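Long-range contacts in periplasmic binding protein component of an ABC type zinc uptake transporter (Synechocystis sp., PDB 2OV3), which binds zinc and, as the periplasmic component of an ABC transporter, probably delivers it to the membrane part of the uptake system: residues Glu53-Gly59 against Met77-Ala83; Ile86-Glu90 against Ala169-Arg173. All coordinates share one frame; numbering follows the deposited sequence.

The two contacts follow one another along the chain: contact 1 closes at Ala83, and contact 2 opens at Ile86, with their centres about 20 Å apart. Contact 1 lies inside the parallel sheet of the first half of the chain, ordered 24-28, 3-7, 54-57, 78-81, where it joins the last two strands. On its way to helix 106-123, the loop leaving strand 78-81 passes alongside helix 169-174, which belongs with the second sheet, ordered 178-181, 160-163, 208-212, 230-234. Contact 2 therefore ties the two halves together. Zinc is bound by His37, His101 and His165, and both contacts have side chains about 10 Å or less from the metal.

Contact 1 (Glu53-Gly59 against Met77-Ala83)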
loop_
_atom_site.group_PDB
_atom_site.type_symbol
_atom_site.label_atom_id
_atom_site.label_comp_id
_atom_site.label_asym_id
_atom_site.label_seq_id
_atom_site.Cartn_x
_atom_site.Cartn_y
_atom_site.Cartn_z
ATOM N N GLU A 53 0.890 22.498 -5.713
ATOM C CA GLU A 53 2.076 23.129 -5.160
ATOM C C GLU A 53 3.161 22.085 -4.959
ATOM O O GLU A 53 4.347 22.404 -4.914
ATOM C CB GLU A 53 1.745 23.806 -3.840
ATOM C CG GLU A 53 0.783 24.972 -3.978
ATOM C CD GLU A 53 0.775 25.840 -2.739
ATOM O OE1 GLU A 53 -0.186 26.609 -2.557
ATOM O OE2 GLU A 53 1.741 25.752 -1.954
ATOM N N ALA A 54 2.742 20.832 -4.828
ATOM C CA ALA A 54 3.669 19.722 -4.664
ATOM C C ALA A 54 2.949 18.434 -5.028
ATOM O O ALA A 54 1.738 18.423 -5.232
ATOM C CB ALA A 54 4.163 19.651 -3.223
ATOM N N TYR A 55 3.708 17.350 -5.094
ATOM C CA TYR A 55 3.162 16.044 -5.408
ATOM C C TYR A 55 3.888 15.036 -4.523
ATOM O O TYR A 55 5.119 15.009 -4.477
ATOM C CB TYR A 55 3.405 15.711 -6.876
ATOM C CG TYR A 55 2.762 14.425 -7.347
ATOM C CD1 TYR A 55 1.685 14.450 -8.247
ATOM C CD2 TYR A 55 3.258 13.175 -6.936
ATOM C CE1 TYR A 55 1.128 13.266 -8.735
ATOM C CE2 TYR A 55 2.704 11.985 -7.418
ATOM C CZ TYR A 55 1.644 12.046 -8.321
ATOM O OH TYR A 55 1.121 10.884 -8.835
ATOM N N VAL A 56 3.119 14.220 -3.810
ATOM C CA VAL A 56 3.709 13.224 -2.931
ATOM C C VAL A 56 3.873 11.867 -3.614
ATOM O O VAL A 56 2.907 11.107 -3.777
ATOM C CB VAL A 56 2.866 12.999 -1.651
ATOM C CG1 VAL A 56 3.643 12.121 -0.677
ATOM C CG2 VAL A 56 2.510 14.334 -1.001
ATOM N N LEU A 57 5.106 11.568 -4.008
ATOM C CA LEU A 57 5.420 10.301 -4.645
ATOM C C LEU A 57 5.517 9.235 -3.565
ATOM O O LEU A 57 5.845 9.527 -2.408
ATOM C CB LEU A 57 6.770 10.377 -5.357
ATOM C CG LEU A 57 7.003 11.465 -6.409
ATOM C CD1 LEU A 57 8.492 11.618 -6.650
ATOM C CD2 LEU A 57 6.275 11.110 -7.699
ATOM N N ILE A 58 5.203 8.002 -3.945
ATOM C CA ILE A 58 5.313 6.860 -3.047
ATOM C C ILE A 58 6.808 6.533 -3.095
ATOM O O ILE A 58 7.413 6.138 -2.100
ATOM C CB ILE A 58 4.494 5.635 -3.567
ATOM C CG1 ILE A 58 3.046 5.718 -3.076
ATOM C CG2 ILE A 58 5.121 4.322 -3.092
ATOM C CD1 ILE A 58 2.098 6.247 -4.125
ATOM N N GLY A 59 7.394 6.742 -4.271
ATOM C CA GLY A 59 8.803 6.473 -4.468
ATOM C C GLY A 59 9.023 5.022 -4.849
ATOM O O GLY A 59 8.066 4.322 -5.183
ATOM N N MET A 77 6.286 22.138 -9.535
ATOM C CA MET A 77 5.668 21.242 -8.578
ATOM C C MET A 77 6.746 20.491 -7.795
ATOM O O MET A 77 7.581 19.815 -8.388
ATOM C CB MET A 77 4.783 20.259 -9.334
ATOM C CG MET A 77 4.009 19.302 -8.471
ATOM S SD MET A 77 2.908 18.352 -9.505
ATOM C CE MET A 77 4.031 17.091 -10.104
ATOM N N LYS A 78 6.738 20.617 -6.470
ATOM C CA LYS A 78 7.731 19.928 -5.649
ATOM C C LYS A 78 7.394 18.446 -5.531
ATOM O O LYS A 78 6.305 18.088 -5.082
ATOM C CB LYS A 78 7.801 20.535 -4.245
ATOM C CG LYS A 78 8.855 19.891 -3.343
ATOM C CD LYS A 78 10.269 20.294 -3.766
ATOM C CE LYS A 78 11.355 19.588 -2.948
ATOM N NZ LYS A 78 11.449 18.128 -3.252
ATOM N N LEU A 79 8.324 17.587 -5.936
ATOM C CA LEU A 79 8.100 16.152 -5.845
ATOM C C LEU A 79 8.586 15.673 -4.487
ATOM O O LEU A 79 9.744 15.855 -4.122
ATOM C CB LEU A 79 8.841 15.409 -6.962
ATOM C CG LEU A 79 8.480 15.828 -8.391
ATOM C CD1 LEU A 79 9.261 14.986 -9.385
ATOM C CD2 LEU A 79 6.977 15.677 -8.608
ATOM N N ILE A 80 7.687 15.068 -3.730
ATOM C CA ILE A 80 8.044 14.581 -2.418
ATOM C C ILE A 80 8.186 13.059 -2.450
ATOM O O ILE A 80 7.199 12.329 -2.554
ATOM C CB ILE A 80 6.973 14.992 -1.373
ATOM C CG1 ILE A 80 6.604 16.468 -1.567
ATOM C CG2 ILE A 80 7.502 14.789 0.028
ATOM C CD1 ILE A 80 5.472 16.961 -0.682
ATOM N N ASP A 81 9.426 12.591 -2.395
ATOM C CA ASP A 81 9.694 11.168 -2.382
ATOM C C ASP A 81 9.473 10.761 -0.944
ATOM O O ASP A 81 10.363 10.906 -0.100
ATOM C CB ASP A 81 11.142 10.894 -2.781
ATOM C CG ASP A 81 11.479 9.411 -2.811
ATOM O OD1 ASP A 81 10.592 8.578 -2.533
ATOM O OD2 ASP A 81 12.644 9.082 -3.126
ATOM N N SER A 82 8.276 10.270 -0.652
ATOM C CA SER A 82 7.961 9.875 0.709
ATOM C C SER A 82 8.671 8.598 1.154
ATOM O O SER A 82 8.627 8.252 2.331
ATOM C CB SER A 82 6.447 9.718 0.879
ATOM O OG SER A 82 5.967 8.625 0.129
ATOM N N ALA A 83 9.334 7.907 0.230
ATOM C CA ALA A 83 10.033 6.668 0.577
ATOM C C ALA A 83 11.511 6.862 0.910
ATOM O O ALA A 83 12.180 5.915 1.315
ATOM C CB ALA A 83 9.904 5.661 -0.561
#
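Strands 54-57 and 78-81 run parallel, their axes 4.5 Å apart at closest approach and inclined by 21°, with Ala54 paired to Lys78 and Leu57 to Asp81. Tyr55 uses both its backbone N and its O: the N gives a bond to Lys78 O (2.7 Å), and the O takes a nearly straight one from Ile80 N (2.7 Å). The ladder continues from Leu57 N to Ile80 O, though this bond is bent (131°). Beyond it Leu57 O accepts twice from Ser82, from the backbone N above the carbonyl plane and from OG in that plane on a lone pair, OG standing 2.7 Å away. On one face of the sheet Ile80 lays CD1 against Ala54 CB and 4.0 Å from Val56 CG2. On the other, Met77 runs alongside Tyr55 in a Met-aromatic contact; its chain bends at the sulfur (chi3 82°), which sets CE 3.6 Å from Tyr55 CB. Leu57 CD1 packs on Leu79 CB. Past the strands Asp81 makes an Asx turn with Ala83 N, and its OD1 comes 3.4 Å from Gly59 CA, where a side chain would clash. The pair closes a beta-alpha-beta unit through helix 67-73, whose Leu70 touches both Tyr55 and Met77, while the Tyr55 hydroxyl bonds Ser8. Ile116 of helix 106-123 packs on Val56 and Ile80 from the other face, and strand 3-7 flanks strand 54-57 on the side away from 78-81.

Contact 2 (Ile86-Glu90 against Ala169-Arg173); sequences ITPLE and AYFAR
Leu89 and Tyr170 lie antiparallel along their lengths, each reaching past the other, the leucine toward helix 169-174 and the phenol out to the loop. Leu89 lies over one face of the ring: CD1 sits 4.0 Å from the centroid of the Tyr170 ring, 28° off its normal, a CH-pi contact, and CG is 3.6 Å from Tyr170 CE1. With CG anti to its own carbonyl carbon (chi1 -76°), Leu89 carries its branched end back along the ring toward the helix. There CD1 also meets Arg173 CG at 3.6 Å and comes 4.3 Å from Ala169 CB, so one methyl is held among Ala169 and Tyr170 and, one turn on, Arg173. At the far end of the phenol, Leu89 N donates a nearly straight bond to Tyr170 OH (2.8 Å, 168°). Pro88 approaches the ring at its edge, its CA 3.2 Å from Tyr170 OH. This contact bridges the two halves of the solute-binding fold, the loop before helix 106-123 meeting a helix of the second half. The hydroxyl also hydrogen-bonds Asp99 O, and the tyrosine side chain lies about 4 Å from that of zinc ligand His101. A phenylalanine in place of Tyr170 would probably leave Leu89 N and Asp99 O without the hydroxyl they share. Ile102 and Leu108 also pack against the tyrosine side chain.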
loop_
_atom_site.group_PDB
_atom_site.type_symbol
_atom_site.label_atom_id
_atom_site.label_comp_id
_atom_site.label_asym_id
_atom_site.label_seq_id
_atom_site.Cartn_x
_atom_site.Cartn_y
_atom_site.Cartn_z
ATOM N N ILE A 86 14.444 5.015 3.514
ATOM C CA ILE A 86 13.978 3.692 3.920
ATOM C C ILE A 86 14.641 2.586 3.136
ATOM O O ILE A 86 14.833 2.693 1.926
ATOM C CB ILE A 86 12.480 3.528 3.699
ATOM C CG1 ILE A 86 11.734 4.667 4.377
ATOM C CG2 ILE A 86 12.024 2.172 4.217
ATOM C CD1 ILE A 86 10.265 4.477 4.356
ATOM N N THR A 87 14.973 1.511 3.832
ATOM C CA THR A 87 15.577 0.373 3.172
ATOM C C THR A 87 14.414 -0.468 2.644
ATOM O O THR A 87 13.632 -1.020 3.425
ATOM C CB THR A 87 16.415 -0.469 4.138
ATOM O OG1 THR A 87 17.460 0.341 4.689
ATOM C CG2 THR A 87 17.030 -1.631 3.391
ATOM N N PRO A 88 14.286 -0.575 1.312
ATOM C CA PRO A 88 13.223 -1.332 0.661
ATOM C C PRO A 88 13.463 -2.827 0.627
ATOM O O PRO A 88 14.539 -3.311 0.969
ATOM C CB PRO A 88 13.197 -0.730 -0.731
ATOM C CG PRO A 88 14.654 -0.564 -0.999
ATOM C CD PRO A 88 15.192 0.006 0.310
ATOM N N LEU A 89 12.427 -3.551 0.227
ATOM C CA LEU A 89 12.488 -4.992 0.088
ATOM C C LEU A 89 12.540 -5.269 -1.399
ATOM O O LEU A 89 12.161 -4.420 -2.213
ATOM C CB LEU A 89 11.242 -5.635 0.679
ATOM C CG LEU A 89 11.170 -5.708 2.197
ATOM C CD1 LEU A 89 9.831 -6.287 2.592
ATOM C CD2 LEU A 89 12.318 -6.554 2.742
ATOM N N GLU A 90 13.010 -6.459 -1.751
ATOM C CA GLU A 90 13.095 -6.861 -3.150
ATOM C C GLU A 90 11.717 -7.340 -3.572
ATOM O O GLU A 90 10.962 -7.860 -2.755
ATOM C CB GLU A 90 14.090 -8.017 -3.324
ATOM C CG GLU A 90 15.538 -7.694 -2.973
ATOM C CD GLU A 90 16.415 -8.945 -2.896
ATOM O OE1 GLU A 90 16.156 -9.815 -2.027
ATOM O OE2 GLU A 90 17.360 -9.057 -3.698
ATOM N N ALA A 169 4.020 -7.366 1.148
ATOM C CA ALA A 169 5.321 -7.831 1.615
ATOM C C ALA A 169 5.821 -7.084 2.858
ATOM O O ALA A 169 6.371 -7.696 3.777
ATOM C CB ALA A 169 6.343 -7.717 0.488
ATOM N N TYR A 170 5.638 -5.765 2.870
ATOM C CA TYR A 170 6.079 -4.929 3.984
ATOM C C TYR A 170 5.183 -5.115 5.196
ATOM O O TYR A 170 5.631 -5.036 6.341
ATOM C CB TYR A 170 6.079 -3.459 3.574
ATOM C CG TYR A 170 7.153 -3.095 2.587
ATOM C CD1 TYR A 170 8.472 -2.931 3.004
ATOM C CD2 TYR A 170 6.855 -2.889 1.244
ATOM C CE1 TYR A 170 9.463 -2.567 2.112
ATOM C CE2 TYR A 170 7.846 -2.524 0.342
ATOM C CZ TYR A 170 9.142 -2.363 0.774
ATOM O OH TYR A 170 10.135 -1.984 -0.107
ATOM N N PHE A 171 3.905 -5.343 4.937
ATOM C CA PHE A 171 2.958 -5.564 6.009
ATOM C C PHE A 171 3.253 -6.920 6.628
ATOM O O PHE A 171 3.286 -7.051 7.837
ATOM C CB PHE A 171 1.545 -5.558 5.452
ATOM C CG PHE A 171 0.485 -5.946 6.449
ATOM C CD1 PHE A 171 -0.221 -4.976 7.144
ATOM C CD2 PHE A 171 0.159 -7.282 6.656
ATOM C CE1 PHE A 171 -1.244 -5.326 8.018
ATOM C CE2 PHE A 171 -0.868 -7.641 7.534
ATOM C CZ PHE A 171 -1.566 -6.662 8.214
ATOM N N ALA A 172 3.460 -7.930 5.790
ATOM C CA ALA A 172 3.735 -9.275 6.281
ATOM C C ALA A 172 5.102 -9.368 6.965
ATOM O O ALA A 172 5.332 -10.255 7.775
ATOM C CB ALA A 172 3.653 -10.278 5.135
ATOM N N ARG A 173 6.006 -8.459 6.618
ATOM C CA ARG A 173 7.343 -8.429 7.189
ATOM C C ARG A 173 7.327 -7.957 8.637
ATOM O O ARG A 173 7.991 -8.534 9.502
ATOM C CB ARG A 173 8.224 -7.493 6.376
ATOM C CG ARG A 173 9.285 -8.186 5.571
ATOM C CD ARG A 173 10.474 -8.555 6.442
ATOM N NE ARG A 173 11.488 -9.229 5.651
ATOM C CZ ARG A 173 11.322 -10.427 5.101
ATOM N NH1 ARG A 173 10.182 -11.080 5.270
ATOM N NH2 ARG A 173 12.290 -10.957 4.361
#